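Local coordinates for protein separin (Saccharomyces cerevisiae, PDB 5U1T) that cleaves the cohesin subunit MCD1/SCC1 as a caspase-like cysteine protease at anaphase onset, allowing sister chromosomes to segregate, at residues Q1405-D1410 and N1462-V1467; K1428-F1433 and L1445-K1450. All blocks are in the same frame, centred on the assembly; numbering follows the deposited sequence.

Interaction 1: residues Q1405-D1410 and N1462-V1467; sequences QVTIED and NSNLFV
Asn1464 reaches into a bend made by Thr1407 and Asp1410, while its backbone faces Val1406. Its CG stands anti to its own carbonyl carbon (chi1 -67°), which sends the amide group across toward the 1407-1410 backbone. The CB rests 3.2 Å from the carbonyl O of Thr1407, and CG lies 3.7 Å from the carbonyl O of Asp1410, so the carbons of this short side chain pack against two peptide oxygens. The hydroxyl of Thr1407 approaches as well, its OG1 4.0 Å from Asn1464 CG, and the two side chains cross obliquely. Asp1410 brings its carboxylate to the same amide, the two planes tilted 36° apart. On the buried side Val1406 sends CG1 to within 3.3 Å of Asn1464 O; an apolar residue suits this place, since the valine also packs on Ile1592 and Phe1594 of strand 1592-1594, the parallel partner of 1404-1406. Short polar residues suit the more open side. Asn1464 and Leu1465 make backbone bonds with Asn1411 and Ser1413, whereas 1405-1410 is met by packing. The two loops lead into adjacent parallel strands, 1412-1416 and 1465-1469, of the alpha/beta sheet in a caspase-like (clan CD) protease domain.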
ATOM      1  N   GLN A1405     -23.561 -29.253 -44.187  1.00 78.88           N
ATOM      2  CA  GLN A1405     -24.532 -28.665 -45.080  1.00 82.42           C
ATOM      3  C   GLN A1405     -24.925 -27.304 -44.572  1.00 79.38           C
ATOM      4  O   GLN A1405     -25.411 -27.163 -43.472  1.00 75.99           O
ATOM      5  CB  GLN A1405     -25.770 -29.537 -45.189  1.00 83.30           C
ATOM      6  CG  GLN A1405     -25.507 -31.021 -45.081  1.00 86.17           C
ATOM      7  CD  GLN A1405     -26.155 -31.812 -46.194  1.00 94.81           C
ATOM      8  OE1 GLN A1405     -25.871 -31.603 -47.369  1.00 89.06           O
ATOM      9  NE2 GLN A1405     -27.019 -32.735 -45.826  1.00 95.59           N
ATOM     10  N   VAL A1406     -24.745 -26.311 -45.423  1.00 75.80           N
ATOM     11  CA  VAL A1406     -25.060 -24.939 -45.124  1.00 78.71           C
ATOM     12  C   VAL A1406     -25.896 -24.419 -46.255  1.00 85.81           C
ATOM     13  O   VAL A1406     -25.451 -24.446 -47.382  1.00 86.89           O
ATOM     14  CB  VAL A1406     -23.793 -24.104 -45.183  1.00 81.31           C
ATOM     15  CG1 VAL A1406     -23.992 -22.769 -44.510  1.00 80.52           C
ATOM     16  CG2 VAL A1406     -22.643 -24.856 -44.568  1.00 79.40           C
ATOM     17  N   THR A1407     -27.092 -23.924 -45.964  1.00 88.15           N
ATOM     18  CA  THR A1407     -27.995 -23.398 -46.985  1.00 85.32           C
ATOM     19  C   THR A1407     -27.650 -21.965 -47.336  1.00 81.75           C
ATOM     20  O   THR A1407     -27.284 -21.150 -46.485  1.00 87.87           O
ATOM     21  CB  THR A1407     -29.476 -23.443 -46.557  1.00 82.63           C
ATOM     22  OG1 THR A1407     -29.639 -22.799 -45.280  1.00 84.89           O
ATOM     23  CG2 THR A1407     -29.985 -24.885 -46.512  1.00 85.71           C
ATOM     24  N   ILE A1408     -27.830 -21.664 -48.606  1.00 81.76           N
ATOM     25  CA  ILE A1408     -27.272 -20.485 -49.206  1.00 86.87           C
ATOM     26  C   ILE A1408     -28.416 -19.723 -49.875  1.00 97.71           C
ATOM     27  O   ILE A1408     -28.212 -18.747 -50.588  1.00 97.06           O
ATOM     28  CB  ILE A1408     -26.177 -20.914 -50.192  1.00 85.78           C
ATOM     29  CG1 ILE A1408     -25.410 -19.737 -50.784  1.00 87.71           C
ATOM     30  CG2 ILE A1408     -26.763 -21.838 -51.270  1.00 90.42           C
ATOM     31  CD1 ILE A1408     -24.526 -20.180 -51.951  1.00 91.64           C
ATOM     32  N   GLU A1409     -29.641 -20.164 -49.607  1.00101.35           N
ATOM     33  CA  GLU A1409     -30.799 -19.646 -50.322  1.00105.04           C
ATOM     34  C   GLU A1409     -31.394 -18.399 -49.695  1.00103.15           C
ATOM     35  O   GLU A1409     -32.314 -17.819 -50.263  1.00102.78           O
ATOM     36  CB  GLU A1409     -31.878 -20.723 -50.434  1.00111.48           C
ATOM     37  CG  GLU A1409     -31.491 -21.907 -51.320  1.00115.08           C
ATOM     38  CD  GLU A1409     -32.551 -23.009 -51.363  1.00130.28           C
ATOM     39  OE1 GLU A1409     -33.514 -22.941 -50.549  1.00138.35           O
ATOM     40  OE2 GLU A1409     -32.427 -23.944 -52.191  1.00132.60           O
ATOM     41  N   ASP A1410     -30.871 -17.992 -48.535  1.00106.14           N
ATOM     42  CA  ASP A1410     -31.248 -16.724 -47.893  1.00104.16           C
ATOM     43  C   ASP A1410     -30.410 -16.379 -46.657  1.00102.07           C
ATOM     44  O   ASP A1410     -29.617 -17.187 -46.169  1.00 98.17           O
ATOM     45  CB  ASP A1410     -32.725 -16.732 -47.496  1.00104.48           C
ATOM     46  CG  ASP A1410     -33.133 -18.002 -46.768  1.00106.23           C
ATOM     47  OD1 ASP A1410     -32.377 -18.464 -45.882  1.00107.69           O
ATOM     48  OD2 ASP A1410     -34.219 -18.538 -47.091  1.00109.53           O
ATOM     49  N   ASN A1462     -26.689 -13.922 -37.122  1.00 78.04           N
ATOM     50  CA  ASN A1462     -27.962 -14.076 -37.834  1.00 89.26           C
ATOM     51  C   ASN A1462     -27.808 -14.312 -39.332  1.00 87.24           C
ATOM     52  O   ASN A1462     -28.672 -13.899 -40.117  1.00 89.11           O
ATOM     53  CB  ASN A1462     -28.860 -12.848 -37.610  1.00 87.40           C
ATOM     54  CG  ASN A1462     -29.381 -12.760 -36.187  1.00 87.71           C
ATOM     55  OD1 ASN A1462     -28.879 -11.991 -35.369  1.00 87.82           O
ATOM     56  ND2 ASN A1462     -30.387 -13.565 -35.884  1.00 93.81           N
ATOM     57  N   SER A1463     -26.720 -14.973 -39.722  1.00 83.59           N
ATOM     58  CA  SER A1463     -26.479 -15.291 -41.127  1.00 82.71           C
ATOM     59  C   SER A1463     -26.212 -16.777 -41.338  1.00 83.95           C
ATOM     60  O   SER A1463     -25.622 -17.437 -40.479  1.00 85.53           O
ATOM     61  CB  SER A1463     -25.294 -14.487 -41.666  1.00 79.79           C
ATOM     62  OG  SER A1463     -25.421 -13.111 -41.360  1.00 81.31           O
ATOM     63  N   ASN A1464     -26.641 -17.299 -42.483  1.00 86.75           N
ATOM     64  CA  ASN A1464     -26.234 -18.630 -42.911  1.00 83.34           C
ATOM     65  C   ASN A1464     -24.813 -18.589 -43.453  1.00 79.91           C
ATOM     66  O   ASN A1464     -24.102 -19.595 -43.474  1.00 73.61           O
ATOM     67  CB  ASN A1464     -27.182 -19.172 -43.974  1.00 84.54           C
ATOM     68  CG  ASN A1464     -28.562 -19.445 -43.432  1.00 87.85           C
ATOM     69  OD1 ASN A1464     -29.569 -19.054 -44.031  1.00 92.54           O
ATOM     70  ND2 ASN A1464     -28.621 -20.109 -42.282  1.00 78.74           N
ATOM     71  N   LEU A1465     -24.413 -17.406 -43.901  1.00 79.15           N
ATOM     72  CA  LEU A1465     -23.069 -17.188 -44.401  1.00 75.48           C
ATOM     73  C   LEU A1465     -22.615 -15.759 -44.145  1.00 77.42           C
ATOM     74  O   LEU A1465     -23.352 -14.809 -44.398  1.00 79.15           O
ATOM     75  CB  LEU A1465     -23.000 -17.489 -45.890  1.00 76.07           C
ATOM     76  CG  LEU A1465     -21.671 -17.092 -46.524  1.00 79.62           C
ATOM     77  CD1 LEU A1465     -20.546 -17.908 -45.917  1.00 79.16           C
ATOM     78  CD2 LEU A1465     -21.719 -17.278 -48.019  1.00 79.95           C
ATOM     79  N   PHE A1466     -21.400 -15.611 -43.637  1.00 70.56           N
ATOM     80  CA  PHE A1466     -20.800 -14.298 -43.491  1.00 73.74           C
ATOM     81  C   PHE A1466     -19.556 -14.167 -44.361  1.00 70.26           C
ATOM     82  O   PHE A1466     -18.618 -14.943 -44.211  1.00 71.76           O
ATOM     83  CB  PHE A1466     -20.439 -14.037 -42.036  1.00 72.20           C
ATOM     84  CG  PHE A1466     -19.726 -12.747 -41.830  1.00 71.30           C
ATOM     85  CD1 PHE A1466     -20.430 -11.563 -41.742  1.00 72.86           C
ATOM     86  CD2 PHE A1466     -18.350 -12.708 -41.742  1.00 71.98           C
ATOM     87  CE1 PHE A1466     -19.773 -10.367 -41.563  1.00 74.05           C
ATOM     88  CE2 PHE A1466     -17.686 -11.513 -41.565  1.00 72.31           C
ATOM     89  CZ  PHE A1466     -18.395 -10.344 -41.469  1.00 72.34           C
ATOM     90  N   VAL A1467     -19.532 -13.202 -45.279  1.00 66.95           N
ATOM     91  CA  VAL A1467     -18.320 -12.991 -46.069  1.00 69.13           C
ATOM     92  C   VAL A1467     -17.860 -11.535 -45.980  1.00 72.03           C
ATOM     93  O   VAL A1467     -18.672 -10.616 -45.991  1.00 73.70           O
ATOM     94  CB  VAL A1467     -18.508 -13.434 -47.548  1.00 69.12           C
ATOM     95  CG1 VAL A1467     -19.815 -14.174 -47.720  1.00 70.37           C
ATOM     96  CG2 VAL A1467     -18.390 -12.268 -48.516  1.00 68.69           C
TER

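Interaction 2: residues K1428-F1433 and L1445-K1450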
ATOM      1  N   LYS A1428     -14.729  -5.695 -58.931  1.00 80.78           N
ATOM      2  CA  LYS A1428     -14.884  -7.098 -59.296  1.00 86.13           C
ATOM      3  C   LYS A1428     -16.112  -7.745 -58.677  1.00 84.11           C
ATOM      4  O   LYS A1428     -16.815  -8.497 -59.342  1.00 89.67           O
ATOM      5  CB  LYS A1428     -13.645  -7.909 -58.903  1.00 88.98           C
ATOM      6  CG  LYS A1428     -12.404  -7.539 -59.693  1.00 92.32           C
ATOM      7  CD  LYS A1428     -11.199  -8.341 -59.263  1.00 96.59           C
ATOM      8  CE  LYS A1428      -9.977  -7.964 -60.091  1.00 95.25           C
ATOM      9  NZ  LYS A1428      -8.769  -8.727 -59.666  1.00 98.66           N
ATOM     10  N   PHE A1429     -16.380  -7.453 -57.412  1.00 84.98           N
ATOM     11  CA  PHE A1429     -17.408  -8.196 -56.692  1.00 85.78           C
ATOM     12  C   PHE A1429     -18.732  -7.457 -56.554  1.00 87.48           C
ATOM     13  O   PHE A1429     -19.736  -8.061 -56.165  1.00 86.01           O
ATOM     14  CB  PHE A1429     -16.880  -8.588 -55.315  1.00 86.58           C
ATOM     15  CG  PHE A1429     -15.795  -9.613 -55.373  1.00 91.24           C
ATOM     16  CD1 PHE A1429     -16.105 -10.959 -55.514  1.00 87.74           C
ATOM     17  CD2 PHE A1429     -14.464  -9.236 -55.324  1.00 88.78           C
ATOM     18  CE1 PHE A1429     -15.104 -11.913 -55.581  1.00 85.89           C
ATOM     19  CE2 PHE A1429     -13.451 -10.191 -55.392  1.00 91.60           C
ATOM     20  CZ  PHE A1429     -13.773 -11.530 -55.518  1.00 87.39           C
ATOM     21  N   LYS A1430     -18.722  -6.164 -56.881  1.00 87.52           N
ATOM     22  CA  LYS A1430     -19.918  -5.318 -56.855  1.00 89.62           C
ATOM     23  C   LYS A1430     -21.086  -6.065 -57.479  1.00 90.64           C
ATOM     24  O   LYS A1430     -22.161  -6.163 -56.890  1.00 89.96           O
ATOM     25  CB  LYS A1430     -19.656  -3.997 -57.594  1.00 86.34           C
ATOM     26  CG  LYS A1430     -20.704  -2.917 -57.391  1.00 92.40           C
ATOM     27  CD  LYS A1430     -20.254  -1.545 -57.931  1.00 93.13           C
ATOM     28  CE  LYS A1430     -19.005  -1.029 -57.206  1.00 95.91           C
ATOM     29  NZ  LYS A1430     -18.934   0.469 -57.169  1.00 94.75           N
ATOM     30  N   GLY A1431     -20.830  -6.632 -58.655  1.00 89.62           N
ATOM     31  CA  GLY A1431     -21.816  -7.370 -59.424  1.00 90.77           C
ATOM     32  C   GLY A1431     -22.553  -8.484 -58.703  1.00 95.19           C
ATOM     33  O   GLY A1431     -23.750  -8.354 -58.446  1.00 94.87           O
ATOM     34  N   MET A1432     -21.851  -9.573 -58.383  1.00 95.72           N
ATOM     35  CA  MET A1432     -22.480 -10.749 -57.772  1.00 98.33           C
ATOM     36  C   MET A1432     -23.112 -10.474 -56.398  1.00 95.39           C
ATOM     37  O   MET A1432     -24.187 -10.999 -56.091  1.00 93.71           O
ATOM     38  CB  MET A1432     -21.462 -11.889 -57.648  1.00100.38           C
ATOM     39  CG  MET A1432     -21.901 -13.023 -56.733  1.00101.65           C
ATOM     40  SD  MET A1432     -20.577 -14.199 -56.398  1.00107.55           S
ATOM     41  CE  MET A1432     -20.599 -15.149 -57.919  1.00112.96           C
ATOM     42  N   PHE A1433     -22.459  -9.653 -55.578  1.00 96.18           N
ATOM     43  CA  PHE A1433     -22.953  -9.408 -54.224  1.00102.55           C
ATOM     44  C   PHE A1433     -24.291  -8.671 -54.242  1.00 99.34           C
ATOM     45  O   PHE A1433     -25.239  -9.077 -53.567  1.00 99.05           O
ATOM     46  CB  PHE A1433     -21.928  -8.623 -53.393  1.00 96.91           C
ATOM     47  CG  PHE A1433     -20.792  -9.465 -52.871  1.00 95.06           C
ATOM     48  CD1 PHE A1433     -20.665 -10.803 -53.243  1.00 98.00           C
ATOM     49  CD2 PHE A1433     -19.856  -8.927 -52.000  1.00 93.81           C
ATOM     50  CE1 PHE A1433     -19.615 -11.587 -52.756  1.00 94.03           C
ATOM     51  CE2 PHE A1433     -18.806  -9.708 -51.513  1.00 90.32           C
ATOM     52  CZ  PHE A1433     -18.689 -11.036 -51.892  1.00 86.24           C
ATOM     53  N   LEU A1445     -25.800  -6.252 -47.417  1.00 79.42           N
ATOM     54  CA  LEU A1445     -24.512  -5.920 -48.003  1.00 81.87           C
ATOM     55  C   LEU A1445     -24.046  -4.581 -47.481  1.00 86.80           C
ATOM     56  O   LEU A1445     -24.817  -3.639 -47.454  1.00 92.74           O
ATOM     57  CB  LEU A1445     -24.605  -5.872 -49.522  1.00 83.06           C
ATOM     58  CG  LEU A1445     -23.505  -5.108 -50.260  1.00 83.80           C
ATOM     59  CD1 LEU A1445     -22.163  -5.796 -50.105  1.00 87.09           C
ATOM     60  CD2 LEU A1445     -23.866  -5.016 -51.720  1.00 80.50           C
ATOM     61  N   VAL A1446     -22.794  -4.485 -47.060  1.00 80.67           N
ATOM     62  CA  VAL A1446     -22.230  -3.190 -46.700  1.00 78.00           C
ATOM     63  C   VAL A1446     -21.035  -2.901 -47.601  1.00 82.74           C
ATOM     64  O   VAL A1446     -20.099  -3.695 -47.651  1.00 88.17           O
ATOM     65  CB  VAL A1446     -21.804  -3.153 -45.235  1.00 77.86           C
ATOM     66  CG1 VAL A1446     -20.998  -1.904 -44.957  1.00 77.13           C
ATOM     67  CG2 VAL A1446     -23.024  -3.246 -44.339  1.00 71.78           C
ATOM     68  N   MET A1447     -21.060  -1.774 -48.312  1.00 78.66           N
ATOM     69  CA  MET A1447     -20.058  -1.525 -49.348  1.00 78.58           C
ATOM     70  C   MET A1447     -19.546  -0.078 -49.428  1.00 80.44           C
ATOM     71  O   MET A1447     -20.331   0.879 -49.423  1.00 84.02           O
ATOM     72  CB  MET A1447     -20.619  -1.940 -50.704  1.00 79.78           C
ATOM     73  CG  MET A1447     -19.567  -2.055 -51.769  1.00 82.56           C
ATOM     74  SD  MET A1447     -20.265  -2.469 -53.363  1.00 93.62           S
ATOM     75  CE  MET A1447     -20.724  -0.845 -53.970  1.00 92.61           C
ATOM     76  N   ASN A1448     -18.220   0.057 -49.517  1.00 83.61           N
ATOM     77  CA  ASN A1448     -17.528   1.351 -49.491  1.00 82.40           C
ATOM     78  C   ASN A1448     -17.954   2.147 -48.272  1.00 85.24           C
ATOM     79  O   ASN A1448     -17.895   3.372 -48.253  1.00 84.82           O
ATOM     80  CB  ASN A1448     -17.786   2.152 -50.772  1.00 74.90           C
ATOM     81  CG  ASN A1448     -16.876   3.366 -50.890  1.00 85.29           C
ATOM     82  OD1 ASN A1448     -15.914   3.520 -50.124  1.00 76.46           O
ATOM     83  ND2 ASN A1448     -17.181   4.240 -51.845  1.00 87.53           N
ATOM     84  N   GLU A1449     -18.352   1.419 -47.237  1.00 87.25           N
ATOM     85  CA  GLU A1449     -19.013   2.002 -46.084  1.00 85.98           C
ATOM     86  C   GLU A1449     -18.531   1.321 -44.808  1.00 85.14           C
ATOM     87  O   GLU A1449     -18.619   0.103 -44.691  1.00 86.57           O
ATOM     88  CB  GLU A1449     -20.533   1.863 -46.243  1.00 84.59           C
ATOM     89  CG  GLU A1449     -21.374   2.509 -45.150  1.00 91.86           C
ATOM     90  CD  GLU A1449     -22.869   2.273 -45.354  1.00 96.98           C
ATOM     91  OE1 GLU A1449     -23.226   1.261 -46.015  1.00 91.50           O
ATOM     92  OE2 GLU A1449     -23.680   3.106 -44.869  1.00101.19           O
ATOM     93  N   LYS A1450     -18.003   2.098 -43.868  1.00 82.75           N
ATOM     94  CA  LYS A1450     -17.597   1.551 -42.574  1.00 80.55           C
ATOM     95  C   LYS A1450     -18.799   0.964 -41.839  1.00 82.42           C
ATOM     96  O   LYS A1450     -19.745   1.687 -41.525  1.00 84.81           O
ATOM     97  CB  LYS A1450     -16.931   2.619 -41.705  1.00 71.83           C
ATOM     98  CG  LYS A1450     -15.614   3.122 -42.246  1.00 75.87           C
ATOM     99  CD  LYS A1450     -14.979   4.115 -41.291  1.00 73.77           C
ATOM    100  CE  LYS A1450     -13.584   4.501 -41.761  1.00 82.78           C
ATOM    101  NZ  LYS A1450     -13.605   5.043 -43.156  1.00 77.19           N
TER
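Helix residues Lys1430 and Phe1433 face strand residues Met1447 and Leu1445, respectively, and this order shows that the two segments run in opposite directions. The CA atoms of Lys1430 and Met1447 are 8.4 Å apart, those of Phe1433 and Leu1445 7.3 Å, spacings that make this a contact of side chains alone. Within 1428-1433 the backbone is helical, with Phe1433 N bonded to Phe1429 O; in the extended strand, alternation turns Leu1445 and Met1447 toward the helix, whereas Val1446 lies between them on the other face. The pair belongs to a beta-alpha-beta unit: strand 1412-1416 leads into helix 1423-1436, which lies against the sheet and returns the chain to strand 1444-1447, the neighbour of the first. Beneath the helix, Phe1433 CD2 meets Leu1445 CD1 at 4.3 Å, the methyl reaching the ring obliquely. Although Phe1433 sets out toward the strand, its ring swings away from 1445-1450 and over Met1414 and Leu1416 of the adjoining strand, so a large flat residue can span both strands. Nearer the surface, Lys1430 and Met1447 cross at about a right angle. With CG anti to the backbone N (chi1 -165°), Met1447 extends from the strand, then bends at chi3 (85°) and lays its terminal methyl against the lysine chain. Met1447 CE is 3.7 Å from Lys1430 CE, and the sulfur SD is 4.1 Å from Lys1430 CG. Flexible, unbranched methionine fits such a partner well, because its end can lay the methyl across the lysine methylenes at a partly exposed margin. Lysine offers aliphatic carbon for this packing and a charge at its end, where NZ forms a salt bridge with Glu1426, one turn earlier on the same helix.

The two contacts are nested along the chain: 1405-1410 comes first, then both segments of interaction 2, and 1462-1467 closes the loop. Their centres lie about 17 Å apart, and both reach the same six-stranded mixed sheet. Interaction 1 lies where the chain enters strand 1465-1469; interaction 2 packs helix 1423-1436 on the outermost strand, 1444-1447. Strand 1412-1416 runs between these two strands, and the Phe1433 side chain reaches beyond it, CZ lying 3.6 Å from Val1467 CG2, which ties both contacts to one helix-covered face. Both thus belong to the packing of the caspase-like domain, whose sheet also holds strand 1492-1494, shortly before the probable catalytic Cys1497; neither contact touches that site.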